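Local coordinates for protein OXA-46 oxacillinase (Pseudomonas aeruginosa, PDB 3IF6) that probably hydrolyses beta-lactam antibiotics to substituted beta-amino acids through a serine acyl-enzyme, as a class D beta-lactamase conferring antibiotic resistance, at residues S36-E41 with D245-E250; Y68-T73 with G162-S167; L141-Y146 with Q182-V187; G202-L207 with E225-P230. All blocks are in the same frame, centred on the assembly; numbering follows the deposited sequence.

Contact 1 (S36-E41 with D245-E250)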
loop_
_atom_site.group_PDB
_atom_site.type_symbol
_atom_site.label_atom_id
_atom_site.label_comp_id
_atom_site.label_asym_id
_atom_site.label_seq_id
_atom_site.Cartn_x
_atom_site.Cartn_y
_atom_site.Cartn_z
ATOM N N SER B 36 29.088 12.450 2.569
ATOM C CA SER B 36 30.374 12.497 3.274
ATOM C C SER B 36 30.216 12.526 4.809
ATOM O O SER B 36 31.141 12.188 5.533
ATOM C CB SER B 36 31.287 13.603 2.714
ATOM O OG SER B 36 30.662 14.872 2.764
ATOM N N ASP B 37 29.030 12.870 5.292
ATOM C CA ASP B 37 28.725 12.749 6.722
ATOM C C ASP B 37 28.660 11.287 7.208
ATOM O O ASP B 37 28.729 11.006 8.416
ATOM C CB ASP B 37 27.402 13.442 7.060
ATOM C CG ASP B 37 27.507 14.971 7.066
ATOM O OD1 ASP B 37 28.631 15.539 7.252
ATOM O OD2 ASP B 37 26.426 15.594 6.888
ATOM N N LEU B 38 28.498 10.362 6.271
ATOM C CA LEU B 38 28.541 8.963 6.603
ATOM C C LEU B 38 29.670 8.298 5.817
ATOM O O LEU B 38 29.555 7.141 5.423
ATOM C CB LEU B 38 27.196 8.332 6.281
ATOM C CG LEU B 38 26.151 7.952 7.329
ATOM C CD1 LEU B 38 26.381 8.547 8.711
ATOM C CD2 LEU B 38 24.779 8.293 6.775
ATOM N N GLN B 39 30.764 9.037 5.599
ATOM C CA GLN B 39 31.916 8.570 4.827
ATOM C C GLN B 39 31.464 7.730 3.650
ATOM O O GLN B 39 31.944 6.609 3.482
ATOM C CB GLN B 39 32.875 7.742 5.690
ATOM C CG GLN B 39 33.512 8.507 6.831
ATOM C CD GLN B 39 32.465 9.084 7.770
ATOM O OE1 GLN B 39 32.223 10.305 7.785
ATOM N NE2 GLN B 39 31.805 8.212 8.525
ATOM N N ALA B 40 30.531 8.259 2.856
ATOM C CA ALA B 40 29.971 7.499 1.729
ATOM C C ALA B 40 30.215 8.187 0.400
ATOM O O ALA B 40 30.289 9.402 0.331
ATOM C CB ALA B 40 28.451 7.205 1.940
ATOM N N GLU B 41 30.343 7.391 -0.651
ATOM C CA GLU B 41 30.415 7.895 -2.008
ATOM C C GLU B 41 29.184 7.395 -2.769
ATOM O O GLU B 41 28.850 6.206 -2.708
ATOM C CB GLU B 41 31.658 7.358 -2.714
ATOM C CG GLU B 41 32.973 7.601 -1.997
ATOM C CD GLU B 41 33.740 8.797 -2.538
ATOM O OE1 GLU B 41 33.491 9.204 -3.705
ATOM O OE2 GLU B 41 34.589 9.329 -1.789
ATOM N N ASP B 245 27.998 -1.091 5.572
ATOM C CA ASP B 245 27.587 0.134 4.913
ATOM C C ASP B 245 26.091 0.242 4.612
ATOM O O ASP B 245 25.603 1.314 4.231
ATOM C CB ASP B 245 28.341 0.314 3.616
ATOM C CG ASP B 245 29.702 0.849 3.830
ATOM O OD1 ASP B 245 30.014 1.274 4.936
ATOM O OD2 ASP B 245 30.495 0.818 2.906
ATOM N N LEU B 246 25.367 -0.856 4.783
ATOM C CA LEU B 246 24.055 -1.006 4.171
ATOM C C LEU B 246 23.032 -0.045 4.759
ATOM O O LEU B 246 22.154 0.417 4.049
ATOM C CB LEU B 246 23.608 -2.476 4.240
ATOM C CG LEU B 246 23.661 -3.396 2.988
ATOM C CD1 LEU B 246 24.783 -3.130 1.968
ATOM C CD2 LEU B 246 23.554 -4.907 3.338
ATOM N N PHE B 247 23.173 0.287 6.038
ATOM C CA PHE B 247 22.284 1.236 6.703
ATOM C C PHE B 247 22.332 2.642 6.079
ATOM O O PHE B 247 21.414 3.423 6.254
ATOM C CB PHE B 247 22.609 1.315 8.195
ATOM C CG PHE B 247 23.855 2.126 8.498
ATOM C CD1 PHE B 247 23.774 3.500 8.725
ATOM C CD2 PHE B 247 25.101 1.528 8.541
ATOM C CE1 PHE B 247 24.895 4.237 9.004
ATOM C CE2 PHE B 247 26.233 2.281 8.814
ATOM C CZ PHE B 247 26.124 3.634 9.036
ATOM N N LYS B 248 23.387 2.946 5.337
ATOM C CA LYS B 248 23.582 4.274 4.745
ATOM C C LYS B 248 22.700 4.477 3.515
ATOM O O LYS B 248 22.451 5.592 3.104
ATOM C CB LYS B 248 25.051 4.445 4.325
ATOM C CG LYS B 248 26.058 4.444 5.453
ATOM C CD LYS B 248 27.462 4.509 4.902
ATOM C CE LYS B 248 28.450 4.120 6.002
ATOM N NZ LYS B 248 29.854 4.340 5.480
ATOM N N ARG B 249 22.244 3.402 2.897
ATOM C CA ARG B 249 21.391 3.579 1.751
ATOM C C ARG B 249 20.180 4.396 2.163
ATOM O O ARG B 249 19.983 5.500 1.640
ATOM C CB ARG B 249 20.992 2.246 1.132
ATOM C CG ARG B 249 22.171 1.451 0.596
ATOM C CD ARG B 249 21.701 0.075 0.263
ATOM N NE ARG B 249 21.216 -0.557 1.479
ATOM C CZ ARG B 249 20.681 -1.766 1.532
ATOM N NH1 ARG B 249 20.548 -2.470 0.424
ATOM N NH2 ARG B 249 20.280 -2.248 2.691
ATOM N N GLU B 250 19.401 3.874 3.116
ATOM C CA GLU B 250 18.208 4.571 3.622
ATOM C C GLU B 250 18.558 5.800 4.440
ATOM O O GLU B 250 17.768 6.733 4.520
ATOM C CB GLU B 250 17.303 3.631 4.442
ATOM C CG GLU B 250 16.354 2.766 3.598
ATOM C CD GLU B 250 15.924 1.444 4.262
ATOM O OE1 GLU B 250 14.755 1.328 4.672
ATOM O OE2 GLU B 250 16.758 0.500 4.359
HETATM O O HOH W 1 30.804 3.506 2.840
#
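The Schellman motif that ends helix 32-36 is met by K248, near the start of helix 247-259, through L38. K248 NZ donates to the backbone L38 O at 2.8 Å. It comes in 23° off the carbonyl plane. The lysine chain is extended beyond CG, and this carries the ammonium to the turn. On the way its methylenes run alongside L38; the leucine and lysine side chains pass flank to flank, heading opposite ways, with K248 CG 4.0 Å from L38 CG. A40 CB touches the same chain at K248 CD (4.1 Å). The ammonium has two further partners. It forms a salt bridge to D245 OD1 at 3.1 Å, reached from above the carboxylate plane, and donates to a water at 2.9 Å from K248 NZ. That water gives weak bonds to D245 OD2 and to Q39 O, of the motif's positive-phi residue. The buried lysine charge is met by a carboxylate, a carbonyl and a water. F247 borders the apolar part, with its CE1 4.3 Å from L38 CG. D245 OD2 is also bonded to N241 N. K248 packs on I237 of strand 229-238, while E41 pairs by its backbone with D238 of that strand.

Contact 2 (Y68-T73 with G162-S167). With EDO (1,2-ethanediol), chain I.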
loop_
_atom_site.group_PDB
_atom_site.type_symbol
_atom_site.label_atom_id
_atom_site.label_comp_id
_atom_site.label_asym_id
_atom_site.label_seq_id
_atom_site.Cartn_x
_atom_site.Cartn_y
_atom_site.Cartn_z
ATOM N N TYR B 68 24.445 0.786 -13.126
ATOM C CA TYR B 68 24.779 -0.262 -12.169
ATOM C C TYR B 68 23.791 -1.444 -12.292
ATOM O O TYR B 68 22.629 -1.294 -12.745
ATOM C CB TYR B 68 24.712 0.334 -10.775
ATOM C CG TYR B 68 25.692 1.443 -10.551
ATOM C CD1 TYR B 68 27.005 1.160 -10.195
ATOM C CD2 TYR B 68 25.324 2.769 -10.721
ATOM C CE1 TYR B 68 27.945 2.172 -10.007
ATOM C CE2 TYR B 68 26.258 3.807 -10.538
ATOM C CZ TYR B 68 27.572 3.484 -10.182
ATOM O OH TYR B 68 28.516 4.467 -9.964
ATOM N N SER B 69 24.257 -2.624 -11.909
ATOM C CA SER B 69 23.364 -3.749 -11.746
ATOM C C SER B 69 22.264 -3.391 -10.733
ATOM O O SER B 69 22.579 -2.902 -9.653
ATOM C CB SER B 69 24.153 -4.938 -11.263
ATOM O OG SER B 69 23.293 -6.046 -11.184
ATOM N N PRO B 70 21.000 -3.594 -11.072
ATOM C CA PRO B 70 19.880 -3.281 -10.189
ATOM C C PRO B 70 19.816 -4.099 -8.905
ATOM O O PRO B 70 19.427 -3.638 -7.875
ATOM C CB PRO B 70 18.672 -3.521 -11.080
ATOM C CG PRO B 70 19.072 -4.384 -11.990
ATOM C CD PRO B 70 20.480 -4.097 -12.336
ATOM N N ALA B 71 20.210 -5.341 -9.019
ATOM C CA ALA B 71 20.118 -6.299 -7.957
ATOM C C ALA B 71 18.669 -6.500 -7.552
ATOM O O ALA B 71 17.872 -6.763 -8.383
ATOM C CB ALA B 71 20.963 -5.894 -6.833
ATOM N N SER B 72 18.350 -6.395 -6.280
ATOM C CA SER B 72 16.997 -6.611 -5.812
ATOM C C SER B 72 16.024 -5.523 -6.156
ATOM O O SER B 72 14.879 -5.689 -5.950
ATOM C CB SER B 72 16.936 -7.028 -4.356
ATOM O OG SER B 72 17.297 -8.380 -4.208
ATOM N N THR B 73 16.498 -4.401 -6.659
ATOM C CA THR B 73 15.591 -3.368 -7.215
ATOM C C THR B 73 14.872 -3.862 -8.492
ATOM O O THR B 73 13.863 -3.295 -8.901
ATOM C CB THR B 73 16.277 -1.945 -7.429
ATOM O OG1 THR B 73 17.183 -1.964 -8.537
ATOM C CG2 THR B 73 16.992 -1.462 -6.186
ATOM N N GLY B 162 25.635 -8.888 -13.675
ATOM C CA GLY B 162 26.311 -7.877 -14.464
ATOM C C GLY B 162 25.676 -7.691 -15.824
ATOM O O GLY B 162 25.838 -6.643 -16.460
ATOM N N ASN B 163 24.940 -8.696 -16.289
ATOM C CA ASN B 163 24.385 -8.596 -17.628
ATOM C C ASN B 163 23.397 -7.462 -17.811
ATOM O O ASN B 163 23.263 -6.934 -18.900
ATOM C CB ASN B 163 23.828 -9.923 -18.096
ATOM C CG ASN B 163 24.898 -10.795 -18.709
ATOM O OD1 ASN B 163 25.288 -10.590 -19.862
ATOM N ND2 ASN B 163 25.403 -11.752 -17.943
ATOM N N LEU B 164 22.734 -7.046 -16.740
ATOM C CA LEU B 164 21.749 -5.980 -16.860
ATOM C C LEU B 164 22.149 -4.873 -15.950
ATOM O O LEU B 164 22.496 -5.105 -14.803
ATOM C CB LEU B 164 20.334 -6.468 -16.519
ATOM C CG LEU B 164 19.237 -5.408 -16.584
ATOM C CD1 LEU B 164 18.787 -5.150 -18.050
ATOM C CD2 LEU B 164 18.070 -5.808 -15.692
ATOM N N LYS B 165 22.123 -3.661 -16.475
ATOM C CA LYS B 165 22.560 -2.504 -15.712
ATOM C C LYS B 165 21.600 -1.390 -15.995
ATOM O O LYS B 165 21.035 -1.322 -17.082
ATOM C CB LYS B 165 24.002 -2.114 -16.045
ATOM C CG LYS B 165 25.030 -3.206 -15.718
ATOM C CD LYS B 165 26.215 -2.666 -14.936
ATOM C CE LYS B 165 27.455 -2.548 -15.783
ATOM N NZ LYS B 165 28.323 -3.760 -15.718
ATOM N N ILE B 166 21.382 -0.556 -14.988
ATOM C CA ILE B 166 20.457 0.554 -15.090
ATOM C C ILE B 166 21.026 1.674 -14.243
ATOM O O ILE B 166 21.872 1.429 -13.386
ATOM C CB ILE B 166 19.003 0.160 -14.621
ATOM C CG1 ILE B 166 17.994 1.242 -15.064
ATOM C CG2 ILE B 166 18.971 -0.188 -13.105
ATOM C CD1 ILE B 166 16.611 1.200 -14.420
ATOM N N SER B 167 20.580 2.900 -14.476
ATOM C CA SER B 167 21.160 4.043 -13.807
ATOM C C SER B 167 20.152 4.705 -12.913
ATOM O O SER B 167 18.955 4.434 -13.020
ATOM C CB SER B 167 21.645 5.051 -14.847
ATOM O OG SER B 167 20.609 5.913 -15.251
HETATM C C1 EDO I . 21.065 8.948 -18.256
HETATM O O1 EDO I . 20.992 7.825 -17.365
HETATM C C2 EDO I . 19.841 9.842 -18.093
HETATM O O2 EDO I . 20.204 11.021 -17.361
HETATM O O HOH W 2 23.286 -7.202 -13.478
#
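L164 O and S69 OG share one water, which G162 N also grips. The water lies 2.6 Å from S69 OG, whose hydroxyl donates to it, and also accepts the N-H of G162 at 2.9 Å from G162 N. It donates in turn to L164 O at 2.6 Å. S69 OG lies anti to its backbone N (chi1 -177°), which puts it on the side of the water. Next to this bridge the two segments pair as antiparallel strands. Y68 and I166 form a hydrogen-bonded pair: Y68 N donates to I166 O at 2.7 Å, and I166 N donates to Y68 O at an N-H...O angle of 167°. Two CA-H...O contacts extend the pairing, K165 CA to Y68 O and S69 CA to L164 O. The P70 ring then lies against 162-167. Its CB meets I166 CG2 at 3.9 Å, and its CG meets L164 CD2 at 4.1 Å, with the proline and leucine side chains crossing at about a right angle. P70 O accepts from both T73 N and T73 OG1, the latter at 2.9 Å, and both come from the same face of the carbonyl plane. T73 OG1 also bonds Q171 NE2. S72, the predicted acyl-ester nucleophile, hydrogen-bonds a tartaric acid molecule, probably from the crystallisation liquor. S72 and T73 open the S-x-x-K motif typical of penicillin-recognising serine enzymes, which runs on into helix 75-84.

Contact 3 (L141-Y146 with Q182-V187)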
loop_
_atom_site.group_PDB
_atom_site.type_symbol
_atom_site.label_atom_id
_atom_site.label_comp_id
_atom_site.label_asym_id
_atom_site.label_seq_id
_atom_site.Cartn_x
_atom_site.Cartn_y
_atom_site.Cartn_z
ATOM N N LEU B 141 11.990 -6.429 -21.372
ATOM C CA LEU B 141 12.965 -5.377 -21.086
ATOM C C LEU B 141 12.998 -4.320 -22.184
ATOM O O LEU B 141 13.267 -3.130 -21.928
ATOM C CB LEU B 141 14.340 -5.992 -20.943
ATOM C CG LEU B 141 14.574 -6.814 -19.675
ATOM C CD1 LEU B 141 15.767 -7.799 -19.870
ATOM C CD2 LEU B 141 14.755 -5.903 -18.464
ATOM N N LYS B 142 12.731 -4.785 -23.408
ATOM C CA LYS B 142 12.573 -3.933 -24.579
ATOM C C LYS B 142 11.348 -3.055 -24.396
ATOM O O LYS B 142 11.439 -1.829 -24.457
ATOM C CB LYS B 142 12.441 -4.804 -25.842
ATOM C CG LYS B 142 13.740 -5.083 -26.572
ATOM C CD LYS B 142 13.828 -4.211 -27.810
ATOM C CE LYS B 142 15.262 -3.728 -28.059
ATOM N NZ LYS B 142 15.478 -3.266 -29.480
ATOM N N GLN B 143 10.207 -3.694 -24.139
ATOM C CA GLN B 143 8.945 -2.984 -23.894
ATOM C C GLN B 143 9.011 -1.955 -22.761
ATOM O O GLN B 143 8.383 -0.897 -22.850
ATOM C CB GLN B 143 7.811 -3.977 -23.604
ATOM C CG GLN B 143 7.267 -4.740 -24.807
ATOM C CD GLN B 143 6.371 -5.877 -24.375
ATOM O OE1 GLN B 143 6.641 -7.039 -24.660
ATOM N NE2 GLN B 143 5.310 -5.548 -23.652
ATOM N N ILE B 144 9.745 -2.258 -21.693
ATOM C CA ILE B 144 9.824 -1.322 -20.559
ATOM C C ILE B 144 11.068 -0.427 -20.626
ATOM O O ILE B 144 11.281 0.440 -19.752
ATOM C CB ILE B 144 9.656 -2.031 -19.161
ATOM C CG1 ILE B 144 10.888 -2.875 -18.789
ATOM C CG2 ILE B 144 8.351 -2.845 -19.125
ATOM C CD1 ILE B 144 10.998 -3.223 -17.303
ATOM N N ASP B 145 11.974 -0.708 -21.553
ATOM C CA ASP B 145 13.163 0.129 -21.804
ATOM C C ASP B 145 13.988 0.411 -20.542
ATOM O O ASP B 145 14.475 1.498 -20.329
ATOM C CB ASP B 145 12.755 1.421 -22.527
ATOM C CG ASP B 145 13.895 2.082 -23.234
ATOM O OD1 ASP B 145 14.794 1.375 -23.673
ATOM O OD2 ASP B 145 13.895 3.306 -23.341
ATOM N N TYR B 146 14.036 -0.574 -19.669
ATOM C CA TYR B 146 14.770 -0.544 -18.421
ATOM C C TYR B 146 16.276 -0.434 -18.596
ATOM O O TYR B 146 16.988 0.394 -18.072
ATOM C CB TYR B 146 14.393 -1.838 -17.718
ATOM C CG TYR B 146 14.778 -1.958 -16.293
ATOM C CD1 TYR B 146 13.953 -1.542 -15.303
ATOM C CD2 TYR B 146 15.953 -2.540 -15.938
ATOM C CE1 TYR B 146 14.309 -1.674 -14.015
ATOM C CE2 TYR B 146 16.299 -2.677 -14.640
ATOM C CZ TYR B 146 15.478 -2.245 -13.695
ATOM O OH TYR B 146 15.831 -2.388 -12.424
ATOM N N GLN B 182 1.366 3.740 -16.509
ATOM C CA GLN B 182 1.798 3.863 -17.897
ATOM C C GLN B 182 2.549 2.662 -18.479
ATOM O O GLN B 182 2.792 2.634 -19.681
ATOM C CB GLN B 182 2.688 5.094 -18.072
ATOM C CG GLN B 182 2.060 6.440 -17.702
ATOM C CD GLN B 182 2.985 7.633 -18.041
ATOM O OE1 GLN B 182 4.227 7.559 -17.933
ATOM N NE2 GLN B 182 2.371 8.737 -18.463
ATOM N N LEU B 183 2.928 1.681 -17.667
ATOM C CA LEU B 183 3.700 0.543 -18.175
ATOM C C LEU B 183 2.875 -0.469 -18.986
ATOM O O LEU B 183 1.677 -0.633 -18.746
ATOM C CB LEU B 183 4.425 -0.162 -17.018
ATOM C CG LEU B 183 5.664 0.507 -16.400
ATOM C CD1 LEU B 183 6.015 -0.161 -15.064
ATOM C CD2 LEU B 183 6.865 0.517 -17.360
ATOM N N PRO B 184 3.520 -1.196 -19.924
ATOM C CA PRO B 184 2.769 -2.144 -20.781
ATOM C C PRO B 184 2.209 -3.393 -20.063
ATOM O O PRO B 184 2.211 -4.511 -20.628
ATOM C CB PRO B 184 3.797 -2.529 -21.867
ATOM C CG PRO B 184 5.116 -2.427 -21.169
ATOM C CD PRO B 184 4.960 -1.190 -20.261
ATOM N N PHE B 185 1.695 -3.214 -18.850
ATOM C CA PHE B 185 1.145 -4.367 -18.109
ATOM C C PHE B 185 -0.307 -4.131 -17.721
ATOM O O PHE B 185 -0.778 -2.980 -17.755
ATOM C CB PHE B 185 2.025 -4.698 -16.881
ATOM C CG PHE B 185 3.448 -5.030 -17.244
ATOM C CD1 PHE B 185 3.805 -6.340 -17.599
ATOM C CD2 PHE B 185 4.412 -4.036 -17.284
ATOM C CE1 PHE B 185 5.091 -6.662 -17.962
ATOM C CE2 PHE B 185 5.703 -4.344 -17.650
ATOM C CZ PHE B 185 6.043 -5.668 -17.995
ATOM N N LYS B 186 -1.016 -5.200 -17.342
ATOM C CA LYS B 186 -2.359 -5.029 -16.776
ATOM C C LYS B 186 -2.251 -3.997 -15.653
ATOM O O LYS B 186 -1.246 -3.988 -14.952
ATOM C CB LYS B 186 -2.928 -6.342 -16.231
ATOM C CG LYS B 186 -3.309 -7.413 -17.257
ATOM C CD LYS B 186 -4.115 -8.495 -16.535
ATOM C CE LYS B 186 -4.148 -9.841 -17.284
ATOM N NZ LYS B 186 -5.027 -9.778 -18.506
ATOM N N VAL B 187 -3.250 -3.119 -15.515
ATOM C CA VAL B 187 -3.268 -2.108 -14.443
ATOM C C VAL B 187 -3.272 -2.777 -13.057
ATOM O O VAL B 187 -2.637 -2.276 -12.119
ATOM C CB VAL B 187 -4.444 -1.052 -14.600
ATOM C CG1 VAL B 187 -4.515 -0.122 -13.416
ATOM C CG2 VAL B 187 -4.287 -0.216 -15.890
#
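I144 CG2 is the methyl on which three residues of 182-187 converge, where the C-terminal end of helix 122-144 meets the loop between helices 168-179 and 187-196. F185 comes nearest: its CE2 lies 3.4 Å from I144 CG2, and the methyl sits at the ring edge, near the ring plane. P184 CG touches the same methyl at 3.8 Å, and L183 CD2 reaches it at 4.1 Å. The isoleucine holds CG2 anti to its carbonyl carbon, with CG1 in the position between N and C (chi1 72°). This turns the methyl to the loop. Beside it, Q143 runs extended across P184, the two side chains crossing obliquely. No hydrogen bond joins the two segments, so the join is by van der Waals contact. Further out, the loop is fixed by Q190, which bonds L183 N and F185 O. I144 also packs on P77 and F81 of helix 75-84, and F174 of helix 168-179 touches both I144 and L183. Within the loop, F185 N donates to L183 O at 2.6 Å. At the exposed margin of the contact, Q143 NE2 stands 3.8 Å from P184 CB.

Contact 4 (G202-L207 with E225-P230)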
loop_
_atom_site.group_PDB
_atom_site.type_symbol
_atom_site.label_atom_id
_atom_site.label_comp_id
_atom_site.label_asym_id
_atom_site.label_seq_id
_atom_site.Cartn_x
_atom_site.Cartn_y
_atom_site.Cartn_z
ATOM N N GLY B 202 1.886 6.635 6.696
ATOM C CA GLY B 202 1.195 7.388 7.768
ATOM C C GLY B 202 -0.166 7.803 7.257
ATOM O O GLY B 202 -0.604 7.360 6.179
ATOM N N ARG B 203 -0.831 8.678 8.004
ATOM C CA ARG B 203 -2.168 9.193 7.580
ATOM C C ARG B 203 -2.133 9.853 6.210
ATOM O O ARG B 203 -3.063 9.683 5.417
ATOM C CB ARG B 203 -2.762 10.181 8.604
ATOM C CG ARG B 203 -2.662 9.712 10.048
ATOM C CD ARG B 203 -3.631 10.441 10.983
ATOM N NE ARG B 203 -3.662 9.799 12.304
ATOM C CZ ARG B 203 -4.540 8.859 12.672
ATOM N NH1 ARG B 203 -5.487 8.430 11.825
ATOM N NH2 ARG B 203 -4.463 8.336 13.898
ATOM N N SER B 204 -1.044 10.580 5.948
ATOM C CA SER B 204 -0.926 11.493 4.813
ATOM C C SER B 204 0.112 11.117 3.764
ATOM O O SER B 204 0.164 11.736 2.689
ATOM C CB SER B 204 -0.637 12.902 5.308
ATOM O OG SER B 204 -1.872 13.549 5.493
ATOM N N TRP B 205 0.916 10.099 4.066
ATOM C CA TRP B 205 1.965 9.653 3.141
ATOM C C TRP B 205 2.089 8.147 2.978
ATOM O O TRP B 205 1.892 7.384 3.929
ATOM C CB TRP B 205 3.305 10.191 3.590
ATOM C CG TRP B 205 3.570 9.978 5.024
ATOM C CD1 TRP B 205 3.138 10.745 6.050
ATOM C CD2 TRP B 205 4.374 8.947 5.595
ATOM N NE1 TRP B 205 3.609 10.255 7.246
ATOM C CE2 TRP B 205 4.375 9.148 6.996
ATOM C CE3 TRP B 205 5.100 7.868 5.060
ATOM C CZ2 TRP B 205 5.065 8.303 7.882
ATOM C CZ3 TRP B 205 5.791 7.018 5.945
ATOM C CH2 TRP B 205 5.768 7.249 7.339
ATOM N N ILE B 206 2.422 7.724 1.764
ATOM C CA ILE B 206 2.819 6.330 1.549
ATOM C C ILE B 206 4.198 6.196 0.929
ATOM O O ILE B 206 4.420 6.647 -0.210
ATOM C CB ILE B 206 1.753 5.543 0.748
ATOM C CG1 ILE B 206 0.403 5.634 1.501
ATOM C CG2 ILE B 206 2.199 4.128 0.587
ATOM C CD1 ILE B 206 -0.815 5.490 0.655
ATOM N N LEU B 207 5.103 5.568 1.695
ATOM C CA LEU B 207 6.464 5.199 1.259
ATOM C C LEU B 207 6.528 3.842 0.538
ATOM O O LEU B 207 6.267 2.810 1.141
ATOM C CB LEU B 207 7.439 5.215 2.437
ATOM C CG LEU B 207 8.900 4.828 2.095
ATOM C CD1 LEU B 207 9.553 5.673 0.943
ATOM C CD2 LEU B 207 9.779 4.833 3.327
ATOM N N GLU B 225 4.582 9.248 -1.454
ATOM C CA GLU B 225 3.383 10.007 -1.837
ATOM C C GLU B 225 2.823 10.847 -0.677
ATOM O O GLU B 225 2.742 10.385 0.455
ATOM C CB GLU B 225 2.264 9.095 -2.333
ATOM C CG GLU B 225 2.692 7.793 -2.969
ATOM C CD GLU B 225 1.515 6.985 -3.455
ATOM O OE1 GLU B 225 0.404 7.144 -2.907
ATOM O OE2 GLU B 225 1.687 6.190 -4.393
ATOM N N TRP B 226 2.438 12.080 -0.997
ATOM C CA TRP B 226 1.751 12.989 -0.087
ATOM C C TRP B 226 0.497 13.452 -0.828
ATOM O O TRP B 226 0.345 13.129 -2.010
ATOM C CB TRP B 226 2.628 14.190 0.287
ATOM C CG TRP B 226 3.880 13.887 1.007
ATOM C CD1 TRP B 226 5.088 13.619 0.449
ATOM C CD2 TRP B 226 4.078 13.863 2.423
ATOM N NE1 TRP B 226 6.027 13.415 1.426
ATOM C CE2 TRP B 226 5.434 13.564 2.650
ATOM C CE3 TRP B 226 3.241 14.064 3.524
ATOM C CZ2 TRP B 226 5.980 13.444 3.948
ATOM C CZ3 TRP B 226 3.775 13.940 4.804
ATOM C CH2 TRP B 226 5.132 13.631 5.004
ATOM N N PRO B 227 -0.400 14.210 -0.150
ATOM C CA PRO B 227 -1.678 14.664 -0.751
ATOM C C PRO B 227 -1.519 15.424 -2.091
ATOM O O PRO B 227 -2.363 15.318 -2.964
ATOM C CB PRO B 227 -2.244 15.596 0.327
ATOM C CG PRO B 227 -1.613 15.141 1.616
ATOM C CD PRO B 227 -0.238 14.718 1.233
ATOM N N THR B 228 -0.404 16.142 -2.241
ATOM C CA THR B 228 -0.092 17.002 -3.401
ATOM C C THR B 228 0.624 16.298 -4.568
ATOM O O THR B 228 0.539 16.735 -5.732
ATOM C CB THR B 228 0.734 18.201 -2.934
ATOM O OG1 THR B 228 1.560 17.800 -1.835
ATOM C CG2 THR B 228 -0.196 19.271 -2.400
ATOM N N GLY B 229 1.302 15.196 -4.269
ATOM C CA GLY B 229 1.968 14.415 -5.299
ATOM C C GLY B 229 3.175 13.620 -4.807
ATOM O O GLY B 229 3.518 13.643 -3.606
ATOM N N PRO B 230 3.833 12.914 -5.740
ATOM C CA PRO B 230 4.953 12.056 -5.375
ATOM C C PRO B 230 6.304 12.776 -5.318
ATOM O O PRO B 230 6.526 13.776 -6.035
ATOM C CB PRO B 230 4.960 11.006 -6.486
ATOM C CG PRO B 230 4.404 11.750 -7.674
ATOM C CD PRO B 230 3.544 12.875 -7.184
#
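W205 and W226 project together from neighbouring backbones, with their indoles inclined to each other. The five-membered ring of W205 and the six-membered ring of W226 form an oblique pair, with planes at 42° and centroids 4.7 Å apart. W205 CB sits over one face of W226, 3.8 Å from the centroid of the six-membered ring and almost on its normal. This is a CH-pi contact. W205 CD1 approaches W226 CZ3 at 3.5 Å. W205 places CG between its backbone N and carbonyl carbon (chi1 48°), and its indole lies over the backbone of its own turn: G202 N stands over the centre of one face. The side chains of I206 and E225 leave the same face of the sheet, while their backbones form an antiparallel hydrogen-bonded pair. E225 N donates to I206 O at 2.9 Å with an N-H...O angle of 171°. I206 N donates back to E225 O, whose position is less sure. E225 extends beyond CG, and its CG passes 3.5 Å from I206 O. Its carboxylate has its main partner in R208, by a salt bridge, and also accepts from W223 NE1. S204 O meets the next residues along, at 3.3 Å from P227 CD and in a CA-H...O contact with W226 CA. W226 NE1 bonds A262 O, and P264 touches both tryptophans. The contact lies at the end of hairpin 206-213 and 217-226, between edge strand 198-201 and strand 229-238.

Contacts 2 and 3 touch, although their centres are about 17 Å apart. Y146 of contact 3 provides the join: P70 CB lies 3.3 Å from Y146 OH, and L164 CD2 lies 3.7 Å from Y146 CE2. Their segments alternate along the chain. Contact 2 holds S72, the predicted nucleophile; through Y146, segment 141-146 packs on P70 and L164 next to the S72 segment. Contact 1 closes a long loop that encloses the other three contacts. Its nearest atoms are about 7 Å from contact 2 and about 6 Å from contact 4, without touching. Contact 4 lies on the large sheet, its centre about 28 Å from that of contact 2, on the opposite side of the chain's centre.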